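PDB 2WDD: sulfur oxidation protein SOXB from Thermus thermophilus, which hydrolyses the sulfur-sulfur bond of cysteine S-thiosulfonate groups in the sulfur oxidation (Sox) pathway, with a two-manganese site of the 5'-nucleotidase family. Local coordinates for residues Val215-Pro220 against Leu260-Gly265; Thr362-Ser367 against Ile416-Leu421; Leu432-Leu437 against Pro519-Arg524. One frame throughout, in Å; residues are numbered along the deposited sequence.

Contact 1 (Val215-Pro220 against Leu260-Gly265); sequences VGASYP and LLSHNG. With MN (manganese (II) ion), chain H.
With CG anti to the backbone N in both Tyr219 (chi1 -171°) and His263 (chi1 -154°), the two side chains become neighbours just beyond the ends of two parallel strands, and CB of Tyr219 lies 4.0 Å from CD2 of His263. The phenol also turns its edge to the opposite backbone, CD1 of Tyr219 standing 3.3 Å from His263 O. NE2 of His263 binds a manganese ion at 2.2 Å, together with a water, Asp132, His163 and His286. The rotation of the imidazole is fixed from behind, because ND1 is hydrogen-bonded to Gly130 O, while Tyr219 stacks on His286.

Upstream, the backbones are zipped together by hydrogen bonds from Leu261 N to Val215 O and from Ala217 N to Leu261 O. A third, from His263 N to Ala217 O at 2.9 Å, is clearly bent, with an angle of 135° at the hydrogen. On the face carrying Val215 and Ala217, CD1 of Leu260 packs 3.8 Å from Val215 CG1 and also touches the methyl of Ala217. Ser262 OG accepts from Asn264 N in an ST turn, and Asp269 binds both Ser262 OG and Asn264 ND2. Asn264 OD1 lies 3.4 Å from Pro220 CD, the two side chains crossing at about a right angle. A metal ligand carried just past the C-terminal end of a parallel strand is characteristic of the two-metal site of metallophosphoesterase-like domains.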
ATOM      1  N   VAL A 215      13.165   7.501 -14.145  1.00 10.48           N
ATOM      2  CA  VAL A 215      12.099   8.486 -14.329  1.00  9.99           C
ATOM      3  C   VAL A 215      11.119   8.259 -13.185  1.00 13.07           C
ATOM      4  O   VAL A 215      10.857   7.115 -12.825  1.00 12.86           O
ATOM      5  CB  VAL A 215      11.381   8.283 -15.685  1.00 12.92           C
ATOM      6  CG1 VAL A 215      10.255   9.310 -15.886  1.00 12.74           C
ATOM      7  CG2 VAL A 215      12.390   8.305 -16.840  1.00 12.89           C
ATOM      8  N   GLY A 216      10.591   9.327 -12.596  1.00 10.61           N
ATOM      9  CA  GLY A 216       9.635   9.165 -11.516  1.00 10.83           C
ATOM     10  C   GLY A 216       8.208   9.540 -11.877  1.00 12.88           C
ATOM     11  O   GLY A 216       7.954  10.475 -12.637  1.00 12.38           O
ATOM     12  N   ALA A 217       7.261   8.815 -11.296  1.00  9.75           N
ATOM     13  CA  ALA A 217       5.841   9.120 -11.469  1.00  9.66           C
ATOM     14  C   ALA A 217       5.136   9.004 -10.128  1.00 11.90           C
ATOM     15  O   ALA A 217       5.220   7.971  -9.467  1.00 10.77           O
ATOM     16  CB  ALA A 217       5.190   8.198 -12.483  1.00 10.94           C
ATOM     17  N   SER A 218       4.506  10.094  -9.698  1.00  9.43           N
ATOM     18  CA  SER A 218       3.727  10.080  -8.462  1.00  9.05           C
ATOM     19  C   SER A 218       2.269   9.707  -8.765  1.00 11.96           C
ATOM     20  O   SER A 218       1.817   9.758  -9.908  1.00 11.19           O
ATOM     21  CB  SER A 218       3.800  11.437  -7.764  1.00 10.65           C
ATOM     22  OG  SER A 218       5.047  11.580  -7.113  1.00 12.76           O
ATOM     23  N   TYR A 219       1.526   9.331  -7.730  1.00 10.43           N
ATOM     24  CA  TYR A 219       0.141   8.896  -7.911  1.00  9.62           C
ATOM     25  C   TYR A 219      -0.681   9.980  -8.594  1.00 12.70           C
ATOM     26  O   TYR A 219      -0.728  11.111  -8.119  1.00 12.13           O
ATOM     27  CB  TYR A 219      -0.467   8.579  -6.548  1.00 10.08           C
ATOM     28  CG  TYR A 219      -1.826   7.923  -6.608  1.00  9.81           C
ATOM     29  CD1 TYR A 219      -2.037   6.769  -7.352  1.00 10.21           C
ATOM     30  CD2 TYR A 219      -2.883   8.421  -5.860  1.00 10.85           C
ATOM     31  CE1 TYR A 219      -3.278   6.155  -7.395  1.00 10.43           C
ATOM     32  CE2 TYR A 219      -4.130   7.805  -5.887  1.00 11.50           C
ATOM     33  CZ  TYR A 219      -4.316   6.673  -6.637  1.00 14.72           C
ATOM     34  OH  TYR A 219      -5.559   6.059  -6.648  1.00 15.33           O
ATOM     35  N   PRO A 220      -1.367   9.641  -9.697  1.00 10.36           N
ATOM     36  CA  PRO A 220      -2.118  10.671 -10.439  1.00 10.32           C
ATOM     37  C   PRO A 220      -3.445  11.104  -9.829  1.00 14.03           C
ATOM     38  O   PRO A 220      -4.029  12.108 -10.260  1.00 13.28           O
ATOM     39  CB  PRO A 220      -2.371  10.018 -11.803  1.00 12.66           C
ATOM     40  CG  PRO A 220      -2.231   8.547 -11.566  1.00 16.53           C
ATOM     41  CD  PRO A 220      -1.218   8.392 -10.472  1.00 11.63           C
ATOM     42  N   LEU A 260      11.173   3.293 -14.907  1.00 11.42           N
ATOM     43  CA  LEU A 260      10.153   4.182 -14.353  1.00 10.21           C
ATOM     44  C   LEU A 260       9.894   3.759 -12.904  1.00 11.98           C
ATOM     45  O   LEU A 260       9.459   2.645 -12.671  1.00 10.12           O
ATOM     46  CB  LEU A 260       8.840   4.102 -15.146  1.00  9.92           C
ATOM     47  CG  LEU A 260       7.693   4.959 -14.583  1.00 12.85           C
ATOM     48  CD1 LEU A 260       8.011   6.449 -14.771  1.00 13.07           C
ATOM     49  CD2 LEU A 260       6.378   4.614 -15.247  1.00 12.18           C
ATOM     50  N   LEU A 261      10.209   4.634 -11.945  1.00 10.19           N
ATOM     51  CA  LEU A 261       9.954   4.406 -10.516  1.00  9.72           C
ATOM     52  C   LEU A 261       8.559   4.994 -10.337  1.00 11.70           C
ATOM     53  O   LEU A 261       8.381   6.212 -10.365  1.00 10.72           O
ATOM     54  CB  LEU A 261      10.956   5.202  -9.669  1.00  9.33           C
ATOM     55  CG  LEU A 261      10.859   5.117  -8.143  1.00 11.77           C
ATOM     56  CD1 LEU A 261      10.956   3.676  -7.654  1.00 10.36           C
ATOM     57  CD2 LEU A 261      11.964   5.962  -7.532  1.00 11.63           C
ATOM     58  N   SER A 262       7.564   4.114 -10.290  1.00  9.03           N
ATOM     59  CA  SER A 262       6.167   4.516 -10.353  1.00  8.57           C
ATOM     60  C   SER A 262       5.322   4.356  -9.105  1.00 10.74           C
ATOM     61  O   SER A 262       5.453   3.377  -8.358  1.00  9.93           O
ATOM     62  CB  SER A 262       5.500   3.658 -11.433  1.00 10.51           C
ATOM     63  OG  SER A 262       4.175   4.078 -11.696  1.00 11.62           O
ATOM     64  N   HIS A 263       4.386   5.287  -8.942  1.00  8.24           N
ATOM     65  CA  HIS A 263       3.366   5.165  -7.911  1.00  7.16           C
ATOM     66  C   HIS A 263       1.999   5.305  -8.586  1.00 10.51           C
ATOM     67  O   HIS A 263       1.065   5.831  -7.993  1.00 10.32           O
ATOM     68  CB  HIS A 263       3.514   6.144  -6.745  1.00  7.76           C
ATOM     69  CG  HIS A 263       2.895   5.634  -5.481  1.00  9.24           C
ATOM     70  ND1 HIS A 263       3.633   5.043  -4.475  1.00 10.32           N
ATOM     71  CD2 HIS A 263       1.595   5.530  -5.109  1.00  9.77           C
ATOM     72  CE1 HIS A 263       2.811   4.615  -3.530  1.00  9.50           C
ATOM     73  NE2 HIS A 263       1.573   4.901  -3.887  1.00  9.79           N
ATOM     74  N   ASN A 264       1.883   4.796  -9.812  1.00  9.14           N
ATOM     75  CA  ASN A 264       0.613   4.844 -10.540  1.00  9.18           C
ATOM     76  C   ASN A 264      -0.347   3.744 -10.103  1.00 12.03           C
ATOM     77  O   ASN A 264      -1.556   3.882 -10.286  1.00 10.32           O
ATOM     78  CB  ASN A 264       0.825   4.611 -12.051  1.00  9.64           C
ATOM     79  CG  ASN A 264       1.412   5.807 -12.778  1.00 17.33           C
ATOM     80  OD1 ASN A 264       1.042   6.948 -12.536  1.00 15.62           O
ATOM     81  ND2 ASN A 264       2.259   5.523 -13.769  1.00 16.14           N
ATOM     82  N   GLY A 265       0.212   2.602  -9.685  1.00 10.43           N
ATOM     83  CA  GLY A 265      -0.526   1.372  -9.421  1.00 10.25           C
ATOM     84  C   GLY A 265      -0.115   0.406 -10.532  1.00 12.42           C
ATOM     85  O   GLY A 265       0.033   0.824 -11.683  1.00 11.58           O
TER
HETATM   86 MN    MN H1581      -0.280   4.678  -2.796  0.90  7.88          MN
HETATM   87  O   HOH W   1      -0.694   2.786  -1.949  0.75  7.96           O

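Contact 2 (Thr362-Ser367 against Ile416-Leu421); sequences TPLAVS and ITWDHL
Ala365 and Ile416 form an antiparallel hydrogen-bonded pair that ties a short strand to the residues leading into helix 418-425. Ile416 N donates to Ala365 O (2.7 Å), but the return bond comes from one residue earlier, Leu364 N to Ile416 O (2.8 Å). Both donors lie nearly in line with their carbonyls. Leu364 has helix-like backbone angles and Ala365 extended ones, which together with this bonding resemble a classic beta bulge, although Ala365 N, buried, makes no bond in the model.

The side chain of Leu364 is directed onto the start of the helix. Its CD1 sits over one face of the Trp418 indole, 4.2 Å from the centroid of the five-membered ring and 14° off the normal, a CH-pi contact. The other branch, CD2, is 3.8 Å from Trp418 NE1. Leu364 and Leu421 meet tip to tip, and their CD1 atoms are tightly packed at 3.5 Å; Leu421 CD1 lies over the same indole face.

Helix 418-425 begins with a capping box. Thr417 N donates to His420 ND1 (2.9 Å), and Thr417 OG1, held between the backbone N and the carbonyl carbon (chi1 69°), accepts a weak bond from His420 N (3.3 Å). A water bridges the first turn to the other segment, donating to Thr362 O and accepting from Trp418 N at 2.8 Å. Trp418 also meets the rings of His359 and Tyr422, and Ile416 packs on Val540 of strand 539-540, which flanks strand 365-367 on its other side.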
ATOM      1  N   THR A 362       2.230  -0.161  25.181  1.00 21.68           N
ATOM      2  CA  THR A 362       1.490  -0.833  26.242  1.00 21.68           C
ATOM      3  C   THR A 362       0.281  -1.520  25.612  1.00 24.36           C
ATOM      4  O   THR A 362      -0.371  -0.961  24.730  1.00 24.46           O
ATOM      5  CB  THR A 362       1.072   0.136  27.359  1.00 31.53           C
ATOM      6  OG1 THR A 362       2.229   0.822  27.849  1.00 30.43           O
ATOM      7  CG2 THR A 362       0.415  -0.629  28.508  1.00 31.22           C
ATOM      8  N   PRO A 363      -0.025  -2.745  26.051  1.00 20.59           N
ATOM      9  CA  PRO A 363      -1.186  -3.389  25.427  1.00 19.95           C
ATOM     10  C   PRO A 363      -2.489  -2.671  25.746  1.00 23.18           C
ATOM     11  O   PRO A 363      -2.724  -2.255  26.889  1.00 23.70           O
ATOM     12  CB  PRO A 363      -1.202  -4.788  26.059  1.00 22.02           C
ATOM     13  CG  PRO A 363       0.179  -5.002  26.567  1.00 27.01           C
ATOM     14  CD  PRO A 363       0.676  -3.649  26.978  1.00 22.40           C
ATOM     15  N   LEU A 364      -3.337  -2.533  24.732  1.00 17.96           N
ATOM     16  CA  LEU A 364      -4.653  -1.950  24.905  1.00 16.90           C
ATOM     17  C   LEU A 364      -5.634  -3.097  25.121  1.00 19.46           C
ATOM     18  O   LEU A 364      -6.541  -3.011  25.945  1.00 19.26           O
ATOM     19  CB  LEU A 364      -5.058  -1.143  23.676  1.00 16.35           C
ATOM     20  CG  LEU A 364      -4.325   0.172  23.426  1.00 20.70           C
ATOM     21  CD1 LEU A 364      -4.676   0.674  22.040  1.00 20.45           C
ATOM     22  CD2 LEU A 364      -4.724   1.204  24.488  1.00 23.08           C
ATOM     23  N   ALA A 365      -5.431  -4.182  24.379  1.00 14.57           N
ATOM     24  CA  ALA A 365      -6.270  -5.364  24.507  1.00 14.19           C
ATOM     25  C   ALA A 365      -5.548  -6.514  23.835  1.00 17.41           C
ATOM     26  O   ALA A 365      -4.598  -6.299  23.087  1.00 19.27           O
ATOM     27  CB  ALA A 365      -7.627  -5.145  23.830  1.00 14.86           C
ATOM     28  N   VAL A 366      -5.999  -7.728  24.106  1.00 13.24           N
ATOM     29  CA  VAL A 366      -5.428  -8.906  23.460  1.00 13.26           C
ATOM     30  C   VAL A 366      -6.394  -9.419  22.398  1.00 16.21           C
ATOM     31  O   VAL A 366      -7.600  -9.532  22.642  1.00 15.57           O
ATOM     32  CB  VAL A 366      -5.098 -10.010  24.485  1.00 17.04           C
ATOM     33  CG1 VAL A 366      -4.765 -11.331  23.773  1.00 16.45           C
ATOM     34  CG2 VAL A 366      -3.945  -9.562  25.362  1.00 17.20           C
ATOM     35  N   SER A 367      -5.872  -9.718  21.212  1.00 12.83           N
ATOM     36  CA  SER A 367      -6.706 -10.294  20.167  1.00 11.99           C
ATOM     37  C   SER A 367      -6.579 -11.807  20.220  1.00 14.48           C
ATOM     38  O   SER A 367      -5.474 -12.352  20.157  1.00 14.83           O
ATOM     39  CB  SER A 367      -6.270  -9.819  18.780  1.00 13.03           C
ATOM     40  OG  SER A 367      -7.170 -10.332  17.817  1.00 15.57           O
ATOM     41  N   ILE A 416      -2.850  -5.742  21.048  1.00 13.10           N
ATOM     42  CA  ILE A 416      -3.032  -4.596  20.158  1.00 12.48           C
ATOM     43  C   ILE A 416      -2.503  -3.376  20.907  1.00 17.02           C
ATOM     44  O   ILE A 416      -2.882  -3.138  22.058  1.00 15.67           O
ATOM     45  CB  ILE A 416      -4.511  -4.379  19.798  1.00 14.12           C
ATOM     46  CG1 ILE A 416      -5.116  -5.631  19.166  1.00 13.70           C
ATOM     47  CG2 ILE A 416      -4.669  -3.158  18.880  1.00 14.51           C
ATOM     48  CD1 ILE A 416      -6.634  -5.611  19.096  1.00 16.72           C
ATOM     49  N   THR A 417      -1.659  -2.596  20.243  1.00 13.69           N
ATOM     50  CA  THR A 417      -1.051  -1.416  20.853  1.00 13.38           C
ATOM     51  C   THR A 417      -1.419  -0.158  20.089  1.00 15.94           C
ATOM     52  O   THR A 417      -1.998  -0.222  18.997  1.00 14.84           O
ATOM     53  CB  THR A 417       0.477  -1.553  20.873  1.00 18.33           C
ATOM     54  OG1 THR A 417       0.963  -1.466  19.525  1.00 15.86           O
ATOM     55  CG2 THR A 417       0.895  -2.889  21.482  1.00 17.72           C
ATOM     56  N   TRP A 418      -1.077   0.993  20.658  1.00 13.75           N
ATOM     57  CA  TRP A 418      -1.334   2.251  19.975  1.00 13.71           C
ATOM     58  C   TRP A 418      -0.577   2.264  18.648  1.00 15.01           C
ATOM     59  O   TRP A 418      -1.079   2.775  17.647  1.00 13.30           O
ATOM     60  CB  TRP A 418      -0.906   3.439  20.835  1.00 13.37           C
ATOM     61  CG  TRP A 418      -2.036   4.038  21.601  1.00 14.61           C
ATOM     62  CD1 TRP A 418      -2.290   3.902  22.936  1.00 17.74           C
ATOM     63  CD2 TRP A 418      -3.060   4.882  21.076  1.00 14.42           C
ATOM     64  NE1 TRP A 418      -3.422   4.603  23.271  1.00 16.85           N
ATOM     65  CE2 TRP A 418      -3.911   5.224  22.149  1.00 18.17           C
ATOM     66  CE3 TRP A 418      -3.349   5.374  19.801  1.00 15.57           C
ATOM     67  CZ2 TRP A 418      -5.025   6.045  21.985  1.00 17.26           C
ATOM     68  CZ3 TRP A 418      -4.439   6.203  19.641  1.00 16.65           C
ATOM     69  CH2 TRP A 418      -5.268   6.531  20.728  1.00 17.17           C
ATOM     70  N   ASP A 419       0.626   1.704  18.637  1.00 11.52           N
ATOM     71  CA  ASP A 419       1.406   1.673  17.396  1.00 10.61           C
ATOM     72  C   ASP A 419       0.625   0.942  16.305  1.00 13.25           C
ATOM     73  O   ASP A 419       0.619   1.373  15.155  1.00 13.07           O
ATOM     74  CB  ASP A 419       2.803   1.086  17.601  1.00 12.62           C
ATOM     75  CG  ASP A 419       3.797   1.557  16.535  1.00 15.63           C
ATOM     76  OD1 ASP A 419       3.841   2.773  16.254  1.00 16.22           O
ATOM     77  OD2 ASP A 419       4.469   0.703  15.915  1.00 17.74           O
ATOM     78  N   HIS A 420      -0.090  -0.120  16.678  1.00 10.94           N
ATOM     79  CA  HIS A 420      -0.928  -0.830  15.712  1.00  9.75           C
ATOM     80  C   HIS A 420      -2.091   0.059  15.278  1.00 13.44           C
ATOM     81  O   HIS A 420      -2.450   0.098  14.103  1.00 11.96           O
ATOM     82  CB  HIS A 420      -1.501  -2.123  16.297  1.00 10.58           C
ATOM     83  CG  HIS A 420      -0.472  -3.159  16.631  1.00 13.31           C
ATOM     84  ND1 HIS A 420      -0.460  -3.812  17.845  1.00 15.36           N
ATOM     85  CD2 HIS A 420       0.522  -3.713  15.895  1.00 14.93           C
ATOM     86  CE1 HIS A 420       0.509  -4.709  17.852  1.00 14.76           C
ATOM     87  NE2 HIS A 420       1.130  -4.662  16.685  1.00 14.77           N
ATOM     88  N   LEU A 421      -2.727   0.739  16.232  1.00 10.40           N
ATOM     89  CA  LEU A 421      -3.854   1.590  15.868  1.00 10.51           C
ATOM     90  C   LEU A 421      -3.405   2.626  14.835  1.00 11.90           C
ATOM     91  O   LEU A 421      -4.138   2.923  13.892  1.00 10.49           O
ATOM     92  CB  LEU A 421      -4.445   2.293  17.091  1.00 10.20           C
ATOM     93  CG  LEU A 421      -5.088   1.412  18.162  1.00 12.86           C
ATOM     94  CD1 LEU A 421      -5.823   2.300  19.183  1.00 12.80           C
ATOM     95  CD2 LEU A 421      -6.021   0.395  17.531  1.00 12.06           C
TER
HETATM   96  O   HOH W   2      -0.392   1.169  23.361  1.00 21.70           O

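Contact 3 (Leu432-Leu437 against Pro519-Arg524); sequences LYLFYL and PGYEPR
Two hydrogen bonds hold Leu432 to the 519-524 loop. Leu432 N donates to Arg524 O at 2.8 Å, and the hydroxyl of Tyr521 donates to Leu432 O at 2.6 Å. The phenolic oxygen approaches that carbonyl from well above its plane, 54° out of it, while the carbonyl oxygen itself lies in the plane of the tyrosine ring, at its edge. A weaker CA-H...O contact from Pro523 CA, 3.4 Å from Leu432 O, gives the same oxygen a second partner.

Aromatic packing centres on Tyr521, whose CG stands anti to the backbone N (chi1 173°), which carries the ring toward Leu432 and across Leu434 at about a right angle. CB of Leu434 lies over one ring face, 4.1 Å from the centroid and 23° off the normal, in a CH-pi contact displaced toward the rim. Leu434 CD2 reaches to 3.9 Å from Tyr521 CD1 and CD1 approaches Tyr521 CZ, so CB and both methyls of the leucine rest against the phenol.

Two prolines add apolar contacts with tyrosines. Pro523 CG is 3.7 Å from Tyr433 CD1, and farther along Pro519 CD approaches the edge of the Tyr436 ring, 4.3 Å from CE2. The charge of Arg524 is engaged outside the contact, by a salt bridge to Glu532, with Tyr393 bonded to its NE.

Leu434 is backbone-bonded to Lys518, and the loop is an excursion between two short strands, 516-517 and 524-525, that both pair antiparallel with strand 431-438 in a sheet of the 5'-nucleotidase C-terminal domain.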
ATOM      1  N   LEU A 432     -13.779  10.487  12.633  1.00 11.29           N
ATOM      2  CA  LEU A 432     -14.912   9.615  12.439  1.00 10.85           C
ATOM      3  C   LEU A 432     -16.125  10.541  12.326  1.00 14.01           C
ATOM      4  O   LEU A 432     -16.325  11.429  13.172  1.00 12.96           O
ATOM      5  CB  LEU A 432     -15.093   8.679  13.643  1.00 10.51           C
ATOM      6  CG  LEU A 432     -16.377   7.838  13.608  1.00 13.06           C
ATOM      7  CD1 LEU A 432     -16.344   6.801  12.485  1.00 12.58           C
ATOM      8  CD2 LEU A 432     -16.620   7.154  14.964  1.00 13.87           C
ATOM      9  N   TYR A 433     -16.907  10.364  11.270  1.00 10.24           N
ATOM     10  CA  TYR A 433     -18.090  11.191  11.049  1.00 10.41           C
ATOM     11  C   TYR A 433     -19.342  10.338  11.202  1.00 12.63           C
ATOM     12  O   TYR A 433     -19.364   9.201  10.738  1.00 10.66           O
ATOM     13  CB  TYR A 433     -18.070  11.760   9.631  1.00 11.23           C
ATOM     14  CG  TYR A 433     -16.959  12.746   9.394  1.00 12.93           C
ATOM     15  CD1 TYR A 433     -17.096  14.070   9.767  1.00 15.04           C
ATOM     16  CD2 TYR A 433     -15.743  12.338   8.861  1.00 14.68           C
ATOM     17  CE1 TYR A 433     -16.073  14.982   9.570  1.00 16.07           C
ATOM     18  CE2 TYR A 433     -14.721  13.240   8.643  1.00 15.59           C
ATOM     19  CZ  TYR A 433     -14.890  14.563   9.002  1.00 22.20           C
ATOM     20  OH  TYR A 433     -13.860  15.467   8.814  1.00 19.66           O
ATOM     21  N   LEU A 434     -20.385  10.900  11.820  1.00 11.69           N
ATOM     22  CA  LEU A 434     -21.684  10.231  11.970  1.00 12.13           C
ATOM     23  C   LEU A 434     -22.689  11.066  11.178  1.00 13.37           C
ATOM     24  O   LEU A 434     -22.768  12.284  11.351  1.00 12.58           O
ATOM     25  CB  LEU A 434     -22.106  10.168  13.451  1.00 12.97           C
ATOM     26  CG  LEU A 434     -21.784   8.868  14.201  1.00 18.08           C
ATOM     27  CD1 LEU A 434     -20.337   8.453  14.047  1.00 17.68           C
ATOM     28  CD2 LEU A 434     -22.156   8.944  15.683  1.00 17.81           C
ATOM     29  N   PHE A 435     -23.422  10.423  10.280  1.00 10.34           N
ATOM     30  CA  PHE A 435     -24.333  11.154   9.410  1.00 10.31           C
ATOM     31  C   PHE A 435     -25.373  10.218   8.829  1.00 13.25           C
ATOM     32  O   PHE A 435     -25.130   9.017   8.690  1.00 12.10           O
ATOM     33  CB  PHE A 435     -23.535  11.810   8.273  1.00 11.38           C
ATOM     34  CG  PHE A 435     -22.638  10.846   7.542  1.00 11.51           C
ATOM     35  CD1 PHE A 435     -23.095  10.140   6.438  1.00 12.65           C
ATOM     36  CD2 PHE A 435     -21.376  10.560   8.037  1.00 11.86           C
ATOM     37  CE1 PHE A 435     -22.274   9.198   5.802  1.00 13.12           C
ATOM     38  CE2 PHE A 435     -20.558   9.622   7.420  1.00 13.58           C
ATOM     39  CZ  PHE A 435     -21.006   8.943   6.303  1.00 11.27           C
ATOM     40  N   TYR A 436     -26.516  10.775   8.441  1.00 11.37           N
ATOM     41  CA  TYR A 436     -27.573   9.972   7.849  1.00 11.68           C
ATOM     42  C   TYR A 436     -27.407   9.842   6.346  1.00 15.18           C
ATOM     43  O   TYR A 436     -27.052  10.805   5.656  1.00 16.05           O
ATOM     44  CB  TYR A 436     -28.970  10.545   8.157  1.00 12.77           C
ATOM     45  CG  TYR A 436     -29.315  10.512   9.625  1.00 15.06           C
ATOM     46  CD1 TYR A 436     -29.809   9.354  10.210  1.00 17.13           C
ATOM     47  CD2 TYR A 436     -29.025  11.595  10.444  1.00 16.92           C
ATOM     48  CE1 TYR A 436     -30.090   9.301  11.568  1.00 18.33           C
ATOM     49  CE2 TYR A 436     -29.310  11.559  11.807  1.00 18.06           C
ATOM     50  CZ  TYR A 436     -29.827  10.405  12.358  1.00 24.08           C
ATOM     51  OH  TYR A 436     -30.096  10.361  13.709  1.00 24.55           O
ATOM     52  N   LEU A 437     -27.721   8.657   5.849  1.00 13.07           N
ATOM     53  CA  LEU A 437     -27.731   8.387   4.419  1.00 12.75           C
ATOM     54  C   LEU A 437     -29.066   7.736   4.112  1.00 16.15           C
ATOM     55  O   LEU A 437     -29.528   6.895   4.871  1.00 15.33           O
ATOM     56  CB  LEU A 437     -26.644   7.369   4.050  1.00 12.22           C
ATOM     57  CG  LEU A 437     -25.193   7.833   4.003  1.00 14.56           C
ATOM     58  CD1 LEU A 437     -24.285   6.656   3.630  1.00 14.13           C
ATOM     59  CD2 LEU A 437     -24.988   8.992   3.029  1.00 14.68           C
ATOM     60  N   PRO A 519     -26.969  15.414  14.559  1.00 18.46           N
ATOM     61  CA  PRO A 519     -26.995  16.542  15.486  1.00 19.07           C
ATOM     62  C   PRO A 519     -26.258  16.198  16.774  1.00 21.38           C
ATOM     63  O   PRO A 519     -26.369  15.083  17.293  1.00 20.32           O
ATOM     64  CB  PRO A 519     -28.492  16.711  15.771  1.00 20.86           C
ATOM     65  CG  PRO A 519     -29.159  16.235  14.546  1.00 25.11           C
ATOM     66  CD  PRO A 519     -28.306  15.095  14.030  1.00 20.20           C
ATOM     67  N   GLY A 520     -25.519  17.166  17.295  1.00 19.83           N
ATOM     68  CA  GLY A 520     -24.814  17.015  18.552  1.00 19.95           C
ATOM     69  C   GLY A 520     -23.521  16.230  18.529  1.00 23.03           C
ATOM     70  O   GLY A 520     -22.794  16.205  19.517  1.00 22.93           O
ATOM     71  N   TYR A 521     -23.228  15.568  17.416  1.00 18.65           N
ATOM     72  CA  TYR A 521     -21.999  14.781  17.340  1.00 16.79           C
ATOM     73  C   TYR A 521     -20.800  15.610  16.883  1.00 19.62           C
ATOM     74  O   TYR A 521     -20.874  16.341  15.894  1.00 18.85           O
ATOM     75  CB  TYR A 521     -22.175  13.576  16.411  1.00 17.03           C
ATOM     76  CG  TYR A 521     -20.881  12.834  16.172  1.00 16.16           C
ATOM     77  CD1 TYR A 521     -20.328  12.025  17.162  1.00 17.91           C
ATOM     78  CD2 TYR A 521     -20.174  12.995  14.984  1.00 15.38           C
ATOM     79  CE1 TYR A 521     -19.114  11.381  16.967  1.00 18.70           C
ATOM     80  CE2 TYR A 521     -18.957  12.369  14.788  1.00 14.94           C
ATOM     81  CZ  TYR A 521     -18.439  11.554  15.772  1.00 18.53           C
ATOM     82  OH  TYR A 521     -17.230  10.928  15.577  1.00 16.46           O
ATOM     83  N   GLU A 522     -19.694  15.482  17.605  1.00 16.17           N
ATOM     84  CA  GLU A 522     -18.474  16.194  17.267  0.50 15.64           C
ATOM     85  C   GLU A 522     -17.447  15.195  16.739  1.00 18.19           C
ATOM     86  O   GLU A 522     -16.994  14.315  17.467  1.00 17.68           O
ATOM     87  CB  GLU A 522     -17.945  16.947  18.491  0.50 17.08           C
ATOM     88  CG  GLU A 522     -18.961  17.944  19.050  0.50 22.18           C
ATOM     89  CD  GLU A 522     -18.584  18.495  20.413  0.50 31.00           C
ATOM     90  OE1 GLU A 522     -17.376  18.669  20.676  0.50 19.15           O
ATOM     91  OE2 GLU A 522     -19.503  18.795  21.209  0.50 25.10           O
ATOM     92  N   PRO A 523     -17.094  15.310  15.451  1.00 14.44           N
ATOM     93  CA  PRO A 523     -16.129  14.347  14.893  1.00 14.47           C
ATOM     94  C   PRO A 523     -14.833  14.295  15.691  1.00 18.70           C
ATOM     95  O   PRO A 523     -14.289  15.326  16.092  1.00 19.71           O
ATOM     96  CB  PRO A 523     -15.869  14.888  13.480  1.00 15.95           C
ATOM     97  CG  PRO A 523     -17.113  15.671  13.139  1.00 19.93           C
ATOM     98  CD  PRO A 523     -17.563  16.278  14.439  1.00 15.58           C
ATOM     99  N   ARG A 524     -14.344  13.087  15.934  1.00 14.97           N
ATOM    100  CA  ARG A 524     -13.093  12.905  16.657  1.00 14.27           C
ATOM    101  C   ARG A 524     -12.330  11.750  16.014  1.00 15.00           C
ATOM    102  O   ARG A 524     -12.911  10.937  15.298  1.00 14.40           O
ATOM    103  CB  ARG A 524     -13.343  12.644  18.132  1.00 16.38           C
ATOM    104  CG  ARG A 524     -14.113  11.379  18.418  1.00 20.18           C
ATOM    105  CD  ARG A 524     -13.981  11.030  19.888  1.00 23.39           C
ATOM    106  NE  ARG A 524     -14.867   9.944  20.279  1.00 20.08           N
ATOM    107  CZ  ARG A 524     -14.693   9.198  21.364  1.00 22.62           C
ATOM    108  NH1 ARG A 524     -13.670   9.427  22.172  1.00 19.75           N
ATOM    109  NH2 ARG A 524     -15.557   8.236  21.650  1.00 15.95           N
TER

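In the fold
Along the chain the contacts follow in series, each closing before the next opens. Contact 1 belongs to the sheet containing strands 210-217 and 257-262 and supplies His263 to the manganese site; contacts 2 and 3 lie away from the annotated sites. The centres of contacts 1 and 2 are 34 Å apart, on opposite sides of the chain's centre, and those of contacts 1 and 3 are 36 Å apart. Contacts 2 and 3 are closer, with centres 26 Å and nearest atoms about 9 Å apart. Helix 418-425 of contact 2 is followed in the chain by strand 431-438 of contact 3. The manganese-binding contact thus lies far from the two packing contacts, which share helix 526-537.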